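Thiamine-phosphate synthase (PDB 1XI3) probably catalyses magnesium-dependent condensation of a hydroxymethylpyrimidine diphosphate with a thiazole phosphate to form thiamine phosphate, releasing diphosphate. Local coordinates at residues 97-102 with 111-116; 119-124 with 159-164; 178-181 with 186-189. All coordinates share one frame; numbering follows the deposited sequence.

Contact 1: 97-102 with 111-116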
loop_
_atom_site.group_PDB
_atom_site.type_symbol
_atom_site.label_atom_id
_atom_site.label_comp_id
_atom_site.label_asym_id
_atom_site.label_seq_id
_atom_site.Cartn_x
_atom_site.Cartn_y
_atom_site.Cartn_z
ATOM N N MET A 97 -6.798 6.162 0.165
ATOM C CA MET A 97 -6.515 7.139 -0.869
ATOM C C MET A 97 -7.766 7.828 -1.348
ATOM O O MET A 97 -8.772 7.191 -1.555
ATOM C CB MET A 97 -5.872 6.436 -2.073
ATOM C CG MET A 97 -5.257 7.401 -3.026
ATOM S SD MET A 97 -4.210 6.575 -4.204
ATOM C CE MET A 97 -2.774 6.154 -3.171
ATOM N N PRO A 98 -7.724 9.162 -1.500
ATOM C CA PRO A 98 -8.905 9.856 -2.060
ATOM C C PRO A 98 -9.266 9.317 -3.440
ATOM O O PRO A 98 -8.383 8.955 -4.215
ATOM C CB PRO A 98 -8.436 11.302 -2.165
ATOM C CG PRO A 98 -7.395 11.418 -1.104
ATOM C CD PRO A 98 -6.666 10.100 -1.100
ATOM N N ILE A 99 -10.561 9.263 -3.707
ATOM C CA ILE A 99 -11.069 8.707 -4.925
ATOM C C ILE A 99 -10.409 9.326 -6.127
ATOM O O ILE A 99 -9.962 8.622 -7.034
ATOM C CB ILE A 99 -12.601 8.814 -5.012
ATOM C CG1 ILE A 99 -13.240 7.963 -3.926
ATOM C CG2 ILE A 99 -13.090 8.371 -6.413
ATOM C CD1 ILE A 99 -14.705 8.212 -3.763
ATOM N N GLU A 100 -10.315 10.649 -6.143
ATOM C CA GLU A 100 -9.797 11.317 -7.334
ATOM C C GLU A 100 -8.323 10.966 -7.593
ATOM O O GLU A 100 -7.881 10.890 -8.721
ATOM C CB GLU A 100 -10.007 12.840 -7.223
ATOM C CG GLU A 100 -9.146 13.541 -6.170
ATOM C CD GLU A 100 -9.734 13.563 -4.756
ATOM O OE1 GLU A 100 -10.721 12.810 -4.418
ATOM O OE2 GLU A 100 -9.167 14.364 -3.965
ATOM N N VAL A 101 -7.581 10.736 -6.518
ATOM C CA VAL A 101 -6.179 10.419 -6.613
ATOM C C VAL A 101 -6.021 8.992 -7.095
ATOM O O VAL A 101 -5.161 8.690 -7.928
ATOM C CB VAL A 101 -5.489 10.626 -5.207
ATOM C CG1 VAL A 101 -4.031 10.181 -5.245
ATOM C CG2 VAL A 101 -5.601 12.072 -4.796
ATOM N N ALA A 102 -6.814 8.095 -6.528
ATOM C CA ALA A 102 -6.809 6.691 -6.994
ATOM C C ALA A 102 -7.099 6.588 -8.493
ATOM O O ALA A 102 -6.446 5.817 -9.209
ATOM C CB ALA A 102 -7.832 5.903 -6.227
ATOM N N ILE A 111 -13.722 1.638 -9.072
ATOM C CA ILE A 111 -13.640 2.218 -7.743
ATOM C C ILE A 111 -14.941 1.995 -6.967
ATOM O O ILE A 111 -16.010 2.480 -7.347
ATOM C CB ILE A 111 -13.384 3.723 -7.808
ATOM C CG1 ILE A 111 -12.117 4.050 -8.623
ATOM C CG2 ILE A 111 -13.330 4.321 -6.377
ATOM C CD1 ILE A 111 -10.831 3.506 -8.169
ATOM N N GLY A 112 -14.841 1.273 -5.868
ATOM C CA GLY A 112 -15.917 1.193 -4.927
ATOM C C GLY A 112 -15.616 2.153 -3.794
ATOM O O GLY A 112 -14.469 2.250 -3.368
ATOM N N ALA A 113 -16.656 2.810 -3.289
ATOM C CA ALA A 113 -16.536 3.715 -2.154
ATOM C C ALA A 113 -17.334 3.223 -0.953
ATOM O O ALA A 113 -18.548 2.977 -1.072
ATOM C CB ALA A 113 -17.002 5.102 -2.577
ATOM N N SER A 114 -16.683 3.140 0.215
ATOM C CA SER A 114 -17.328 2.759 1.464
ATOM C C SER A 114 -17.936 4.025 2.055
ATOM O O SER A 114 -17.206 4.995 2.311
ATOM C CB SER A 114 -16.344 2.147 2.459
ATOM O OG SER A 114 -15.823 0.897 2.013
ATOM N N VAL A 115 -19.244 4.032 2.216
ATOM C CA VAL A 115 -19.979 5.259 2.621
ATOM C C VAL A 115 -20.898 4.922 3.779
ATOM O O VAL A 115 -21.491 3.851 3.829
ATOM C CB VAL A 115 -20.748 5.885 1.472
ATOM C CG1 VAL A 115 -19.777 6.269 0.329
ATOM C CG2 VAL A 115 -21.872 4.986 0.986
ATOM N N TYR A 116 -21.034 5.873 4.706
ATOM C CA TYR A 116 -21.734 5.636 5.974
ATOM C C TYR A 116 -22.804 6.718 6.268
ATOM O O TYR A 116 -23.303 6.852 7.445
ATOM C CB TYR A 116 -20.722 5.603 7.101
ATOM C CG TYR A 116 -19.630 4.543 6.947
ATOM C CD1 TYR A 116 -19.778 3.281 7.523
ATOM C CD2 TYR A 116 -18.477 4.806 6.208
ATOM C CE1 TYR A 116 -18.816 2.318 7.383
ATOM C CE2 TYR A 116 -17.487 3.830 6.066
ATOM C CZ TYR A 116 -17.678 2.588 6.654
ATOM O OH TYR A 116 -16.724 1.580 6.548
#
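No ring or other flat side chain takes part where Ile-99 and Ala-102 meet Ile-111 and Ala-113, so there is no face or edge to assign; branched aliphatic chains and methyl groups do all the touching. Ile-99 sends two branches to two strand residues. Its CG2, anti to the backbone N (chi1 -65°), meets CG2 of Ile-111 at 4.1 Å, while the extended CG1 arm carries CD1 along to CB of Ala-113, 4.0 Å away. Ile-111 is bent at chi2 (-60°), and its CD1 turns to the methyl of Ala-102, with 4.3 Å between CD1 and CB.

The helix starts at this point: Pro-98 is at the N-cap position, and the backbone O of Pro-98 accepts a hydrogen bond from N of Ala-102, 2.9 Å away. Val-90 and Leu-92 of strand 89-92 touch Ile-111. Ser-114 takes no part in these contacts; its OG is hydrogen-bonded to NE2 of Gln-91, and it is predicted to bind the pyrimidine substrate. A helix packed on the outer face of the strand that follows it is the beta-alpha-beta unit of a TIM barrel, and Ser-114 lies near the C-terminal end of the strand, where such barrels bind their ligands.

Contact 2: 119-124 with 159-164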
loop_
_atom_site.group_PDB
_atom_site.type_symbol
_atom_site.label_atom_id
_atom_site.label_comp_id
_atom_site.label_asym_id
_atom_site.label_seq_id
_atom_site.Cartn_x
_atom_site.Cartn_y
_atom_site.Cartn_z
ATOM N N GLU A 119 -24.657 12.036 2.744
ATOM C CA GLU A 119 -23.667 12.993 2.270
ATOM C C GLU A 119 -22.452 12.282 1.665
ATOM O O GLU A 119 -21.957 12.680 0.609
ATOM C CB GLU A 119 -23.214 13.926 3.410
ATOM C CG GLU A 119 -22.099 14.922 2.992
ATOM C CD GLU A 119 -22.376 15.645 1.666
ATOM O OE1 GLU A 119 -23.577 15.880 1.326
ATOM O OE2 GLU A 119 -21.382 15.986 0.968
ATOM N N GLU A 120 -21.971 11.253 2.375
ATOM C CA GLU A 120 -20.821 10.477 1.905
ATOM C C GLU A 120 -21.146 9.791 0.580
ATOM O O GLU A 120 -20.327 9.802 -0.343
ATOM C CB GLU A 120 -20.354 9.481 2.958
ATOM C CG GLU A 120 -19.593 10.145 4.135
ATOM C CD GLU A 120 -18.955 9.189 5.112
ATOM O OE1 GLU A 120 -18.367 9.686 6.122
ATOM O OE2 GLU A 120 -19.003 7.956 4.934
ATOM N N ALA A 121 -22.346 9.236 0.483
ATOM C CA ALA A 121 -22.825 8.605 -0.777
ATOM C C ALA A 121 -22.815 9.561 -1.968
ATOM O O ALA A 121 -22.267 9.281 -3.031
ATOM C CB ALA A 121 -24.226 8.004 -0.564
ATOM N N LEU A 122 -23.378 10.745 -1.781
ATOM C CA LEU A 122 -23.452 11.706 -2.860
ATOM C C LEU A 122 -22.076 12.228 -3.266
ATOM O O LEU A 122 -21.791 12.416 -4.468
ATOM C CB LEU A 122 -24.374 12.858 -2.418
ATOM C CG LEU A 122 -25.833 12.435 -2.214
ATOM C CD1 LEU A 122 -26.643 13.532 -1.479
ATOM C CD2 LEU A 122 -26.467 12.081 -3.555
ATOM N N GLU A 123 -21.218 12.443 -2.270
ATOM C CA GLU A 123 -19.865 12.944 -2.489
ATOM C C GLU A 123 -19.077 11.914 -3.228
ATOM O O GLU A 123 -18.411 12.238 -4.191
ATOM C CB GLU A 123 -19.151 13.240 -1.189
ATOM C CG GLU A 123 -17.735 13.732 -1.374
ATOM N N ALA A 124 -19.166 10.660 -2.796
ATOM C CA ALA A 124 -18.434 9.598 -3.524
ATOM C C ALA A 124 -18.883 9.467 -4.977
ATOM O O ALA A 124 -18.063 9.360 -5.871
ATOM C CB ALA A 124 -18.555 8.282 -2.817
ATOM N N GLU A 159 -32.290 5.546 -3.235
ATOM C CA GLU A 159 -33.144 6.517 -3.929
ATOM C C GLU A 159 -32.391 7.732 -4.479
ATOM O O GLU A 159 -32.861 8.374 -5.430
ATOM C CB GLU A 159 -34.221 7.023 -2.974
ATOM C CG GLU A 159 -35.209 5.985 -2.540
ATOM C CD GLU A 159 -36.169 6.503 -1.459
ATOM O OE1 GLU A 159 -37.008 5.697 -0.975
ATOM O OE2 GLU A 159 -36.068 7.698 -1.082
ATOM N N SER A 160 -31.238 8.052 -3.884
ATOM C CA SER A 160 -30.554 9.300 -4.126
ATOM C C SER A 160 -29.402 9.243 -5.094
ATOM O O SER A 160 -28.935 10.294 -5.545
ATOM C CB SER A 160 -30.056 9.877 -2.796
ATOM O OG SER A 160 -31.119 9.984 -1.854
ATOM N N VAL A 161 -28.919 8.039 -5.423
ATOM C CA VAL A 161 -27.779 7.912 -6.330
ATOM C C VAL A 161 -28.136 7.061 -7.537
ATOM O O VAL A 161 -29.088 6.298 -7.494
ATOM C CB VAL A 161 -26.524 7.287 -5.637
ATOM C CG1 VAL A 161 -26.176 8.051 -4.402
ATOM C CG2 VAL A 161 -26.735 5.804 -5.330
ATOM N N LYS A 162 -27.347 7.211 -8.600
ATOM C CA LYS A 162 -27.596 6.528 -9.871
ATOM C C LYS A 162 -26.645 5.355 -10.125
ATOM O O LYS A 162 -26.910 4.524 -11.002
ATOM C CB LYS A 162 -27.449 7.528 -11.009
ATOM C CG LYS A 162 -28.444 8.666 -10.913
ATOM N N ILE A 163 -25.539 5.314 -9.381
ATOM C CA ILE A 163 -24.579 4.213 -9.480
ATOM C C ILE A 163 -25.012 3.019 -8.604
ATOM O O ILE A 163 -25.838 3.160 -7.682
ATOM C CB ILE A 163 -23.138 4.639 -9.071
ATOM C CG1 ILE A 163 -23.097 5.274 -7.655
ATOM C CG2 ILE A 163 -22.547 5.605 -10.093
ATOM C CD1 ILE A 163 -21.729 5.518 -7.109
ATOM N N PRO A 164 -24.493 1.804 -8.917
ATOM C CA PRO A 164 -24.858 0.662 -8.123
ATOM C C PRO A 164 -24.508 0.787 -6.654
ATOM O O PRO A 164 -23.492 1.395 -6.307
ATOM C CB PRO A 164 -24.064 -0.474 -8.733
ATOM C CG PRO A 164 -23.794 -0.032 -10.134
ATOM C CD PRO A 164 -23.631 1.433 -10.048
#
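Leu-122 reaches across to the end of helix 150-160 with a single methyl, CD2, which meets both Ser-160 and Val-161. The nearest approach is to backbone rather than side chain: CD2 of Leu-122 lies 3.6 Å from the carbonyl O of Ser-160, while the CB of Ser-160 is 4.3 Å from the same methyl. CG1 of Val-161 touches Leu-122 CD2 at 4.1 Å and also reaches the CB of Ala-121, at 4.3 Å. One valine branch thus bridges two consecutive residues of the helix. That branch is anti to the carbonyl carbon (chi1 -54°), which leaves CG2 in the crowded position between the backbone N and the carbonyl. No hydrogen bond crosses between 119-124 and 159-164.

One shell out, a side-chain-to-backbone bond ties the two elements together. Val-161 is where the chain leaves helical geometry, and directly beyond it the N-H of Lys-162 donates a hydrogen bond to OE2 of Glu-125, one residue past 119-124 on the same helix. Other bonds are local. The hydroxyl of Ser-160 turns back to the carbonyl O of Lys-156, within its own helix. On the other helix, Glu-120 OE1 forms a salt bridge with Arg-147, while OE2 accepts the N-H of Tyr-116.

Farther inward, Ala-121 and Ala-124 rest on Val-115 and Leu-132, and Ile-163 meets Leu-132 as well. The contact joins two successive helices of the outer layer of a TIM barrel, at the turn that leads into strand 165-168.

Contact 3: 178-181 with 186-189; sequences EVLK and GIAV
Val-179 and Leu-180 converge on one methyl of Ile-187, CG2, in the last beta-alpha-beta unit of the TIM barrel, which runs from strand 165-168 through helix 176-180 to strand 186-189. The isoleucine rotamer decides which of its branches faces the helix. With chi1 at 57°, CG1 sits between the backbone N and the carbonyl carbon, and CG2 lies anti to the carbonyl carbon, pointing at the helix. The longer arm, CG1 and CD1, therefore makes none of the close contacts across the interface.

Val-179 presents CG1, the branch anti to its backbone N (chi1 174°), and brings it to 3.9 Å from CG2 of Ile-187. Leu-180 arrives differently. Its CB does not start out toward the strand, but with CG anti to the carbonyl carbon (chi1 -73°) the side chain leans inward, and it crosses that of Ile-187 at about a right angle. Both its branch point and one methyl take part, CG standing 4.0 Å from Ile-187 CG2.

Neighbouring elements enclose the three buried side chains. Leu-151 and Leu-154 of helix 150-160 touch Val-179, which also rests on Ala-167 of the preceding strand. Helix 199-214 covers the other members, with Ile-209, Val-213 and Leu-214 against Leu-180 and Val-210 against Ile-187. Next to the interface, the carbonyl O of Val-179 is hydrogen-bonded to OG1 of Thr-182. The tightest approach is methyl to methyl, CD2 of Leu-180 lying 3.8 Å from CG2 of Ile-187.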
loop_
_atom_site.group_PDB
_atom_site.type_symbol
_atom_site.label_atom_id
_atom_site.label_comp_id
_atom_site.label_asym_id
_atom_site.label_seq_id
_atom_site.Cartn_x
_atom_site.Cartn_y
_atom_site.Cartn_z
ATOM N N GLU A 178 -35.001 -8.432 3.557
ATOM C CA GLU A 178 -35.382 -7.089 3.888
ATOM C C GLU A 178 -34.343 -6.113 3.342
ATOM O O GLU A 178 -34.693 -5.049 2.873
ATOM C CB GLU A 178 -35.540 -6.900 5.391
ATOM C CG GLU A 178 -36.373 -5.663 5.738
ATOM N N VAL A 179 -33.064 -6.483 3.429
ATOM C CA VAL A 179 -31.999 -5.618 2.870
ATOM C C VAL A 179 -32.179 -5.458 1.347
ATOM O O VAL A 179 -32.181 -4.348 0.801
ATOM C CB VAL A 179 -30.582 -6.154 3.212
ATOM C CG1 VAL A 179 -29.516 -5.354 2.513
ATOM C CG2 VAL A 179 -30.337 -6.120 4.742
ATOM N N LEU A 180 -32.369 -6.581 0.674
ATOM C CA LEU A 180 -32.516 -6.588 -0.784
ATOM C C LEU A 180 -33.743 -5.772 -1.263
ATOM O O LEU A 180 -33.709 -5.109 -2.303
ATOM C CB LEU A 180 -32.564 -8.032 -1.256
ATOM C CG LEU A 180 -31.222 -8.773 -1.202
ATOM C CD1 LEU A 180 -31.368 -10.274 -1.166
ATOM C CD2 LEU A 180 -30.317 -8.342 -2.405
ATOM N N LYS A 181 -34.807 -5.761 -0.454
ATOM C CA LYS A 181 -35.997 -4.989 -0.793
ATOM C C LYS A 181 -35.815 -3.467 -0.685
ATOM O O LYS A 181 -36.690 -2.698 -1.087
ATOM C CB LYS A 181 -37.169 -5.459 0.073
ATOM C CG LYS A 181 -37.711 -6.815 -0.304
ATOM C CD LYS A 181 -39.092 -7.060 0.357
ATOM C CE LYS A 181 -39.034 -8.041 1.461
ATOM N NZ LYS A 181 -40.387 -8.385 2.070
ATOM N N GLY A 186 -26.960 -5.465 -4.671
ATOM C CA GLY A 186 -26.285 -6.583 -4.105
ATOM C C GLY A 186 -26.094 -6.460 -2.624
ATOM O O GLY A 186 -26.346 -5.401 -2.026
ATOM N N ILE A 187 -25.639 -7.555 -2.032
ATOM C CA ILE A 187 -25.261 -7.596 -0.624
ATOM C C ILE A 187 -23.829 -8.067 -0.470
ATOM O O ILE A 187 -23.370 -8.952 -1.178
ATOM C CB ILE A 187 -26.212 -8.453 0.212
ATOM C CG1 ILE A 187 -26.288 -9.894 -0.347
ATOM C CG2 ILE A 187 -27.577 -7.813 0.217
ATOM C CD1 ILE A 187 -26.987 -10.896 0.570
ATOM N N ALA A 188 -23.119 -7.413 0.461
ATOM C CA ALA A 188 -21.781 -7.762 0.827
ATOM C C ALA A 188 -21.801 -8.422 2.194
ATOM O O ALA A 188 -22.414 -7.905 3.126
ATOM C CB ALA A 188 -20.874 -6.536 0.836
ATOM N N VAL A 189 -21.122 -9.556 2.288
ATOM C CA VAL A 189 -21.064 -10.326 3.505
ATOM C C VAL A 189 -19.633 -10.696 3.876
ATOM O O VAL A 189 -18.796 -10.957 3.001
ATOM C CB VAL A 189 -21.943 -11.590 3.415
ATOM C CG1 VAL A 189 -23.421 -11.199 3.320
ATOM C CG2 VAL A 189 -21.546 -12.456 2.243
#

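Contacts 1 and 3 each seat a helix on its following strand of the same barrel, 21 Å apart between centres, whereas contact 2 joins two helices of the outer layer. Contact 2 adjoins contact 1 directly: the methyl CB of Ala-113 is 3.5 Å from CB of Ala-124, and Val-115 CG1 lies 3.6 Å from Glu-120 O, as strand 110-115 passes into helix 118-127. Contact 3 touches neither; its nearest atoms are about 7 Å from contact 2. Side chains of Ala-102 and Asp-96, a predicted magnesium ligand, are about 8 Å apart, and the side chain of Val-179 is about 8 Å from Gly-170 of the predicted thiazole phosphate site.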